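Local coordinates for protein laccase (PDB 3SQR) that uses copper ions to oxidise phenolic substrates such as hydroquinones while reducing molecular oxygen to water, and probably takes part in lignin breakdown, at residues A[427-440]-A[535-547]. Residues are numbered along the deposited sequence; the frame is centred on the assembly and turned at random.
Sequences ETIFPTEYNVVALE and GLAMQFVESQSSI
Gln544 sets CG opposite its backbone N (chi1 -176°) and runs out extended, which carries its amide to the loop 427-430. There NE2 donates to Glu427 O at 2.7 Å, from above the carbonyl plane. OE1 of the same amide lies at the edge of the Phe430 ring, 3.6 Å from CZ. Gln539 starts with CG wedged between N and the carbonyl carbon (chi1 68°), then extends along Tyr434. Its NE2 reaches a lone pair of Tyr434 O at 2.8 Å, with amide and ring planes nearly parallel. Thr419 binds Gln539 OE1, so both ends of this buried amide are held. Asn435 ND2 meets Ala537 O almost head-on at 2.9 Å, while its OD1 bonds to Ser409.

Strands 436-439 and 537-542 pair in parallel. Strand 436-439 is the outer strand of a five-stranded sheet in the third cupredoxin-like domain of the laccase. On the other side of 537-542 runs strand 520-526, which carries the copper ligands His525 and Cys526. A backbone bond links Asn435 O to Gln539 N. Val437 bonds to Gln539 and Val541, and Leu439 to Val541 and Ser543.

On one face, Val436 CG1 presses on Val541 CG2, which also sits over a face of Phe430. On the other, Met538 bends at every torsion and lays CE over the Phe540 ring, close against Val437 CG2. Leu439 CD1 packs 3.6 Å from Phe540 CD1. At the solvent-facing end, a water lies 2.7 Å from Glu440 OE2, also within reach of Val541 O, and accepts from Gln544 N.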
ATOM      1  N   GLU A 427     -17.302 -18.558 -16.063  1.00 29.53           N
ATOM      2  CA  GLU A 427     -16.388 -19.583 -15.583  1.00 29.14           C
ATOM      3  C   GLU A 427     -16.378 -19.568 -14.092  1.00 29.99           C
ATOM      4  O   GLU A 427     -16.266 -18.477 -13.510  1.00 29.49           O
ATOM      5  CB  GLU A 427     -15.007 -19.294 -16.130  1.00 29.78           C
ATOM      6  CG  GLU A 427     -14.900 -19.283 -17.660  1.00 30.88           C
ATOM      7  CD  GLU A 427     -13.590 -18.817 -18.148  1.00 29.77           C
ATOM      8  OE1 GLU A 427     -12.571 -19.172 -17.549  1.00 35.27           O
ATOM      9  OE2 GLU A 427     -13.573 -18.128 -19.177  1.00 34.22           O
ATOM     10  N   THR A 428     -16.446 -20.742 -13.465  1.00 28.70           N
ATOM     11  CA  THR A 428     -16.342 -20.879 -12.008  1.00 30.80           C
ATOM     12  C   THR A 428     -15.121 -21.697 -11.533  1.00 30.98           C
ATOM     13  O   THR A 428     -14.855 -21.788 -10.312  1.00 30.94           O
ATOM     14  CB  THR A 428     -17.625 -21.443 -11.452  1.00 31.66           C
ATOM     15  OG1 THR A 428     -17.838 -22.714 -12.099  1.00 32.18           O
ATOM     16  CG2 THR A 428     -18.793 -20.513 -11.751  1.00 30.16           C
ATOM     17  N   ILE A 429     -14.388 -22.251 -12.503  1.00 31.54           N
ATOM     18  CA  ILE A 429     -13.180 -23.010 -12.293  1.00 31.70           C
ATOM     19  C   ILE A 429     -12.057 -22.300 -13.002  1.00 31.35           C
ATOM     20  O   ILE A 429     -12.052 -22.164 -14.231  1.00 33.82           O
ATOM     21  CB  ILE A 429     -13.271 -24.475 -12.855  1.00 31.55           C
ATOM     22  CG1 ILE A 429     -14.460 -25.250 -12.281  1.00 35.51           C
ATOM     23  CG2 ILE A 429     -11.981 -25.281 -12.554  1.00 30.04           C
ATOM     24  CD1 ILE A 429     -14.767 -26.515 -13.124  1.00 35.12           C
ATOM     25  N   PHE A 430     -11.055 -21.911 -12.227  1.00 30.47           N
ATOM     26  CA  PHE A 430     -10.021 -21.012 -12.662  1.00 29.72           C
ATOM     27  C   PHE A 430      -8.704 -21.751 -12.755  1.00 29.03           C
ATOM     28  O   PHE A 430      -8.560 -22.821 -12.149  1.00 30.42           O
ATOM     29  CB  PHE A 430      -9.994 -19.858 -11.605  1.00 29.35           C
ATOM     30  CG  PHE A 430     -11.284 -19.112 -11.564  1.00 26.90           C
ATOM     31  CD1 PHE A 430     -11.607 -18.230 -12.576  1.00 25.95           C
ATOM     32  CD2 PHE A 430     -12.194 -19.327 -10.551  1.00 27.12           C
ATOM     33  CE1 PHE A 430     -12.833 -17.538 -12.545  1.00 27.95           C
ATOM     34  CE2 PHE A 430     -13.416 -18.676 -10.537  1.00 28.68           C
ATOM     35  CZ  PHE A 430     -13.732 -17.769 -11.522  1.00 27.25           C
ATOM     36  N   PRO A 431      -7.763 -21.254 -13.535  1.00 28.56           N
ATOM     37  CA  PRO A 431      -6.486 -21.943 -13.544  1.00 29.65           C
ATOM     38  C   PRO A 431      -5.907 -22.123 -12.165  1.00 29.64           C
ATOM     39  O   PRO A 431      -6.033 -21.219 -11.320  1.00 30.71           O
ATOM     40  CB  PRO A 431      -5.602 -21.044 -14.421  1.00 28.64           C
ATOM     41  CG  PRO A 431      -6.523 -20.311 -15.256  1.00 29.85           C
ATOM     42  CD  PRO A 431      -7.773 -20.136 -14.490  1.00 27.05           C
ATOM     43  N   THR A 432      -5.245 -23.260 -11.922  1.00 28.35           N
ATOM     44  CA  THR A 432      -4.612 -23.495 -10.660  1.00 30.05           C
ATOM     45  C   THR A 432      -3.718 -22.318 -10.256  1.00 29.41           C
ATOM     46  O   THR A 432      -3.698 -21.898  -9.098  1.00 29.03           O
ATOM     47  CB  THR A 432      -3.790 -24.790 -10.701  1.00 31.07           C
ATOM     48  OG1 THR A 432      -4.728 -25.855 -10.921  1.00 33.40           O
ATOM     49  CG2 THR A 432      -3.049 -24.991  -9.404  1.00 33.71           C
ATOM     50  N   GLU A 433      -3.000 -21.792 -11.210  1.00 27.55           N
ATOM     51  CA  GLU A 433      -2.029 -20.738 -10.872  1.00 28.87           C
ATOM     52  C   GLU A 433      -2.652 -19.369 -10.664  1.00 28.09           C
ATOM     53  O   GLU A 433      -1.947 -18.409 -10.377  1.00 27.25           O
ATOM     54  CB  GLU A 433      -0.947 -20.691 -11.922  1.00 29.30           C
ATOM     55  CG  GLU A 433      -1.413 -20.262 -13.285  1.00 32.86           C
ATOM     56  CD  GLU A 433      -2.012 -21.392 -14.228  1.00 36.92           C
ATOM     57  OE1 GLU A 433      -2.305 -22.576 -13.843  1.00 38.04           O
ATOM     58  OE2 GLU A 433      -2.193 -21.002 -15.391  1.00 41.28           O
ATOM     59  N   TYR A 434      -3.972 -19.260 -10.800  1.00 26.89           N
ATOM     60  CA  TYR A 434      -4.669 -18.066 -10.406  1.00 25.49           C
ATOM     61  C   TYR A 434      -4.879 -18.074  -8.894  1.00 27.02           C
ATOM     62  O   TYR A 434      -5.343 -17.054  -8.339  1.00 26.75           O
ATOM     63  CB  TYR A 434      -6.003 -17.943 -11.196  1.00 25.23           C
ATOM     64  CG  TYR A 434      -5.869 -17.203 -12.488  1.00 23.29           C
ATOM     65  CD1 TYR A 434      -4.824 -17.469 -13.359  1.00 26.91           C
ATOM     66  CD2 TYR A 434      -6.769 -16.189 -12.862  1.00 24.98           C
ATOM     67  CE1 TYR A 434      -4.697 -16.821 -14.484  1.00 24.10           C
ATOM     68  CE2 TYR A 434      -6.611 -15.507 -13.996  1.00 23.99           C
ATOM     69  CZ  TYR A 434      -5.571 -15.849 -14.847  1.00 28.74           C
ATOM     70  OH  TYR A 434      -5.356 -15.203 -16.073  1.00 28.55           O
ATOM     71  N   ASN A 435      -4.580 -19.196  -8.202  1.00 25.39           N
ATOM     72  CA  ASN A 435      -4.721 -19.300  -6.759  1.00 25.90           C
ATOM     73  C   ASN A 435      -6.067 -18.794  -6.212  1.00 25.98           C
ATOM     74  O   ASN A 435      -6.156 -18.106  -5.160  1.00 24.90           O
ATOM     75  CB  ASN A 435      -3.538 -18.626  -6.086  1.00 26.37           C
ATOM     76  CG  ASN A 435      -2.269 -19.371  -6.298  1.00 29.07           C
ATOM     77  OD1 ASN A 435      -2.262 -20.426  -6.948  1.00 28.45           O
ATOM     78  ND2 ASN A 435      -1.181 -18.862  -5.740  1.00 24.26           N
ATOM     79  N   VAL A 436      -7.156 -19.221  -6.858  1.00 25.05           N
ATOM     80  CA  VAL A 436      -8.489 -18.747  -6.486  1.00 25.54           C
ATOM     81  C   VAL A 436      -8.996 -19.490  -5.274  1.00 26.61           C
ATOM     82  O   VAL A 436      -9.011 -20.715  -5.232  1.00 28.60           O
ATOM     83  CB  VAL A 436      -9.538 -18.808  -7.639  1.00 24.79           C
ATOM     84  CG1 VAL A 436     -10.935 -18.520  -7.101  1.00 26.13           C
ATOM     85  CG2 VAL A 436      -9.165 -17.853  -8.722  1.00 24.51           C
ATOM     86  N   VAL A 437      -9.440 -18.757  -4.281  1.00 26.04           N
ATOM     87  CA  VAL A 437     -10.266 -19.327  -3.246  1.00 27.45           C
ATOM     88  C   VAL A 437     -11.662 -18.764  -3.476  1.00 28.75           C
ATOM     89  O   VAL A 437     -11.875 -17.536  -3.468  1.00 26.88           O
ATOM     90  CB  VAL A 437      -9.817 -18.918  -1.867  1.00 27.39           C
ATOM     91  CG1 VAL A 437     -10.824 -19.331  -0.811  1.00 30.06           C
ATOM     92  CG2 VAL A 437      -8.411 -19.441  -1.556  1.00 30.57           C
ATOM     93  N   ALA A 438     -12.632 -19.657  -3.625  1.00 27.36           N
ATOM     94  CA  ALA A 438     -14.020 -19.237  -3.804  1.00 27.31           C
ATOM     95  C   ALA A 438     -14.653 -18.996  -2.450  1.00 28.44           C
ATOM     96  O   ALA A 438     -14.514 -19.809  -1.543  1.00 31.18           O
ATOM     97  CB  ALA A 438     -14.860 -20.328  -4.616  1.00 28.30           C
ATOM     98  N   LEU A 439     -15.314 -17.872  -2.295  1.00 28.10           N
ATOM     99  CA  LEU A 439     -16.025 -17.561  -1.077  1.00 28.94           C
ATOM    100  C   LEU A 439     -17.497 -17.427  -1.441  1.00 31.90           C
ATOM    101  O   LEU A 439     -17.871 -16.738  -2.392  1.00 30.51           O
ATOM    102  CB  LEU A 439     -15.548 -16.258  -0.439  1.00 27.71           C
ATOM    103  CG  LEU A 439     -14.066 -16.158  -0.073  1.00 29.28           C
ATOM    104  CD1 LEU A 439     -13.779 -14.740   0.459  1.00 25.49           C
ATOM    105  CD2 LEU A 439     -13.665 -17.172   0.927  1.00 29.51           C
ATOM    106  N   GLU A 440     -18.340 -18.070  -0.657  1.00 35.59           N
ATOM    107  CA  GLU A 440     -19.798 -18.000  -0.904  1.00 39.52           C
ATOM    108  C   GLU A 440     -20.411 -18.060   0.464  1.00 41.75           C
ATOM    109  O   GLU A 440     -19.887 -18.757   1.333  1.00 43.95           O
ATOM    110  CB  GLU A 440     -20.299 -19.196  -1.734  1.00 40.43           C
ATOM    111  CG  GLU A 440     -19.891 -19.235  -3.174  1.00 42.75           C
ATOM    112  CD  GLU A 440     -20.546 -18.165  -4.048  1.00 42.37           C
ATOM    113  OE1 GLU A 440     -21.462 -17.406  -3.617  1.00 48.20           O
ATOM    114  OE2 GLU A 440     -20.094 -18.088  -5.195  1.00 43.53           O
ATOM    115  N   GLY A 535       5.069 -14.344  -7.194  1.00 23.84           N
ATOM    116  CA  GLY A 535       3.897 -15.084  -6.977  1.00 23.56           C
ATOM    117  C   GLY A 535       3.377 -15.319  -5.579  1.00 22.63           C
ATOM    118  O   GLY A 535       2.506 -16.214  -5.391  1.00 22.94           O
ATOM    119  N   LEU A 536       3.785 -14.524  -4.589  1.00 22.85           N
ATOM    120  CA  LEU A 536       3.245 -14.672  -3.276  1.00 22.30           C
ATOM    121  C   LEU A 536       1.912 -13.977  -3.168  1.00 22.75           C
ATOM    122  O   LEU A 536       1.812 -12.859  -2.677  1.00 22.98           O
ATOM    123  CB  LEU A 536       4.207 -14.094  -2.187  1.00 21.91           C
ATOM    124  CG  LEU A 536       4.132 -14.781  -0.854  1.00 21.55           C
ATOM    125  CD1 LEU A 536       5.252 -14.287   0.065  1.00 24.91           C
ATOM    126  CD2 LEU A 536       2.810 -14.580  -0.183  1.00 20.81           C
ATOM    127  N   ALA A 537       0.891 -14.677  -3.575  1.00 23.71           N
ATOM    128  CA  ALA A 537      -0.379 -14.079  -3.805  1.00 23.05           C
ATOM    129  C   ALA A 537      -1.424 -15.142  -4.030  1.00 24.26           C
ATOM    130  O   ALA A 537      -1.121 -16.210  -4.532  1.00 24.78           O
ATOM    131  CB  ALA A 537      -0.287 -13.144  -5.046  1.00 22.61           C
ATOM    132  N   MET A 538      -2.672 -14.794  -3.717  1.00 23.96           N
ATOM    133  CA  MET A 538      -3.799 -15.562  -4.099  1.00 24.34           C
ATOM    134  C   MET A 538      -4.963 -14.588  -4.323  1.00 24.44           C
ATOM    135  O   MET A 538      -4.765 -13.378  -4.328  1.00 23.05           O
ATOM    136  CB  MET A 538      -4.100 -16.630  -3.076  1.00 26.38           C
ATOM    137  CG  MET A 538      -4.175 -16.100  -1.670  1.00 30.84           C
ATOM    138  SD  MET A 538      -5.624 -15.229  -1.401  1.00 36.43           S
ATOM    139  CE  MET A 538      -6.844 -16.599  -1.516  1.00 36.34           C
ATOM    140  N   GLN A 539      -6.128 -15.095  -4.624  1.00 23.59           N
ATOM    141  CA  GLN A 539      -7.258 -14.221  -4.801  1.00 23.26           C
ATOM    142  C   GLN A 539      -8.531 -14.907  -4.395  1.00 25.48           C
ATOM    143  O   GLN A 539      -8.655 -16.108  -4.505  1.00 24.73           O
ATOM    144  CB  GLN A 539      -7.332 -13.687  -6.238  1.00 22.80           C
ATOM    145  CG  GLN A 539      -7.650 -14.739  -7.294  1.00 23.56           C
ATOM    146  CD  GLN A 539      -7.511 -14.197  -8.698  1.00 22.40           C
ATOM    147  OE1 GLN A 539      -8.277 -13.348  -9.140  1.00 25.17           O
ATOM    148  NE2 GLN A 539      -6.525 -14.715  -9.411  1.00 21.90           N
ATOM    149  N   PHE A 540      -9.458 -14.097  -3.877  1.00 23.94           N
ATOM    150  CA  PHE A 540     -10.757 -14.564  -3.473  1.00 23.98           C
ATOM    151  C   PHE A 540     -11.746 -14.214  -4.550  1.00 25.93           C
ATOM    152  O   PHE A 540     -11.853 -13.065  -4.949  1.00 24.87           O
ATOM    153  CB  PHE A 540     -11.177 -13.925  -2.151  1.00 25.15           C
ATOM    154  CG  PHE A 540     -10.253 -14.238  -1.037  1.00 24.91           C
ATOM    155  CD1 PHE A 540     -10.353 -15.428  -0.341  1.00 24.02           C
ATOM    156  CD2 PHE A 540      -9.239 -13.342  -0.677  1.00 29.96           C
ATOM    157  CE1 PHE A 540      -9.519 -15.740   0.656  1.00 26.00           C
ATOM    158  CE2 PHE A 540      -8.351 -13.637   0.394  1.00 26.40           C
ATOM    159  CZ  PHE A 540      -8.479 -14.820   1.051  1.00 28.35           C
ATOM    160  N   VAL A 541     -12.458 -15.233  -5.058  1.00 24.73           N
ATOM    161  CA  VAL A 541     -13.551 -14.971  -5.963  1.00 24.64           C
ATOM    162  C   VAL A 541     -14.715 -15.113  -5.042  1.00 24.00           C
ATOM    163  O   VAL A 541     -15.072 -16.222  -4.555  1.00 24.76           O
ATOM    164  CB  VAL A 541     -13.579 -15.882  -7.187  1.00 24.73           C
ATOM    165  CG1 VAL A 541     -14.968 -15.736  -7.925  1.00 27.07           C
ATOM    166  CG2 VAL A 541     -12.345 -15.576  -8.140  1.00 25.00           C
ATOM    167  N   GLU A 542     -15.219 -13.953  -4.666  1.00 23.49           N
ATOM    168  CA  GLU A 542     -16.232 -13.779  -3.685  1.00 24.03           C
ATOM    169  C   GLU A 542     -17.625 -13.583  -4.296  1.00 25.41           C
ATOM    170  O   GLU A 542     -17.884 -12.620  -5.020  1.00 24.57           O
ATOM    171  CB  GLU A 542     -15.900 -12.509  -2.825  1.00 23.88           C
ATOM    172  CG  GLU A 542     -16.904 -12.224  -1.730  1.00 23.46           C
ATOM    173  CD  GLU A 542     -16.492 -11.050  -0.898  1.00 25.37           C
ATOM    174  OE1 GLU A 542     -15.314 -10.676  -1.022  1.00 25.37           O
ATOM    175  OE2 GLU A 542     -17.349 -10.442  -0.285  1.00 24.87           O
ATOM    176  N   SER A 543     -18.531 -14.483  -3.947  1.00 26.52           N
ATOM    177  CA  SER A 543     -19.940 -14.309  -4.347  1.00 27.52           C
ATOM    178  C   SER A 543     -20.050 -14.020  -5.827  1.00 27.91           C
ATOM    179  O   SER A 543     -20.703 -13.068  -6.276  1.00 27.66           O
ATOM    180  CB  SER A 543     -20.582 -13.224  -3.501  1.00 27.23           C
ATOM    181  OG  SER A 543     -20.456 -13.589  -2.155  1.00 25.75           O
ATOM    182  N   GLN A 544     -19.410 -14.866  -6.623  1.00 28.54           N
ATOM    183  CA  GLN A 544     -19.285 -14.633  -8.010  1.00 29.00           C
ATOM    184  C   GLN A 544     -20.585 -14.217  -8.718  1.00 29.63           C
ATOM    185  O   GLN A 544     -20.593 -13.326  -9.560  1.00 29.74           O
ATOM    186  CB  GLN A 544     -18.738 -15.907  -8.692  1.00 29.74           C
ATOM    187  CG  GLN A 544     -18.510 -15.675 -10.105  1.00 30.00           C
ATOM    188  CD  GLN A 544     -17.742 -16.769 -10.727  1.00 26.58           C
ATOM    189  OE1 GLN A 544     -16.993 -17.474 -10.042  1.00 27.39           O
ATOM    190  NE2 GLN A 544     -17.876 -16.912 -12.033  1.00 27.64           N
ATOM    191  N   SER A 545     -21.644 -14.924  -8.417  1.00 31.38           N
ATOM    192  CA  SER A 545     -22.860 -14.753  -9.224  1.00 31.74           C
ATOM    193  C   SER A 545     -23.568 -13.485  -8.749  1.00 32.09           C
ATOM    194  O   SER A 545     -24.506 -12.993  -9.412  1.00 30.68           O
ATOM    195  CB  SER A 545     -23.764 -15.987  -9.090  1.00 31.93           C
ATOM    196  OG  SER A 545     -24.238 -16.100  -7.756  1.00 33.84           O
ATOM    197  N   SER A 546     -23.105 -12.913  -7.620  1.00 31.42           N
ATOM    198  CA  SER A 546     -23.651 -11.618  -7.213  1.00 32.25           C
ATOM    199  C   SER A 546     -22.915 -10.398  -7.728  1.00 30.83           C
ATOM    200  O   SER A 546     -23.297  -9.263  -7.362  1.00 30.61           O
ATOM    201  CB  SER A 546     -23.715 -11.498  -5.698  1.00 31.36           C
ATOM    202  OG  SER A 546     -24.555 -12.478  -5.150  1.00 33.39           O
ATOM    203  N   ILE A 547     -21.908 -10.567  -8.568  1.00 31.17           N
ATOM    204  CA  ILE A 547     -21.194  -9.417  -9.078  1.00 33.18           C
ATOM    205  C   ILE A 547     -22.110  -8.673 -10.055  1.00 35.19           C
ATOM    206  O   ILE A 547     -22.707  -9.303 -10.876  1.00 36.77           O
ATOM    207  CB  ILE A 547     -19.868  -9.834  -9.803  1.00 33.51           C
ATOM    208  CG1 ILE A 547     -18.871 -10.400  -8.767  1.00 33.49           C
ATOM    209  CG2 ILE A 547     -19.216  -8.682 -10.539  1.00 33.23           C
ATOM    210  CD1 ILE A 547     -17.720 -11.235  -9.346  1.00 32.54           C
TER
HETATM  211  O   HOH W   1     -17.602 -17.079  -5.687  1.00 26.65           O
HETATM  212  O   HOH W   2     -23.034 -15.130  -5.207  1.00 37.18           O
HETATM  213  O   HOH W   3     -21.982 -15.338  -1.240  1.00 43.14           O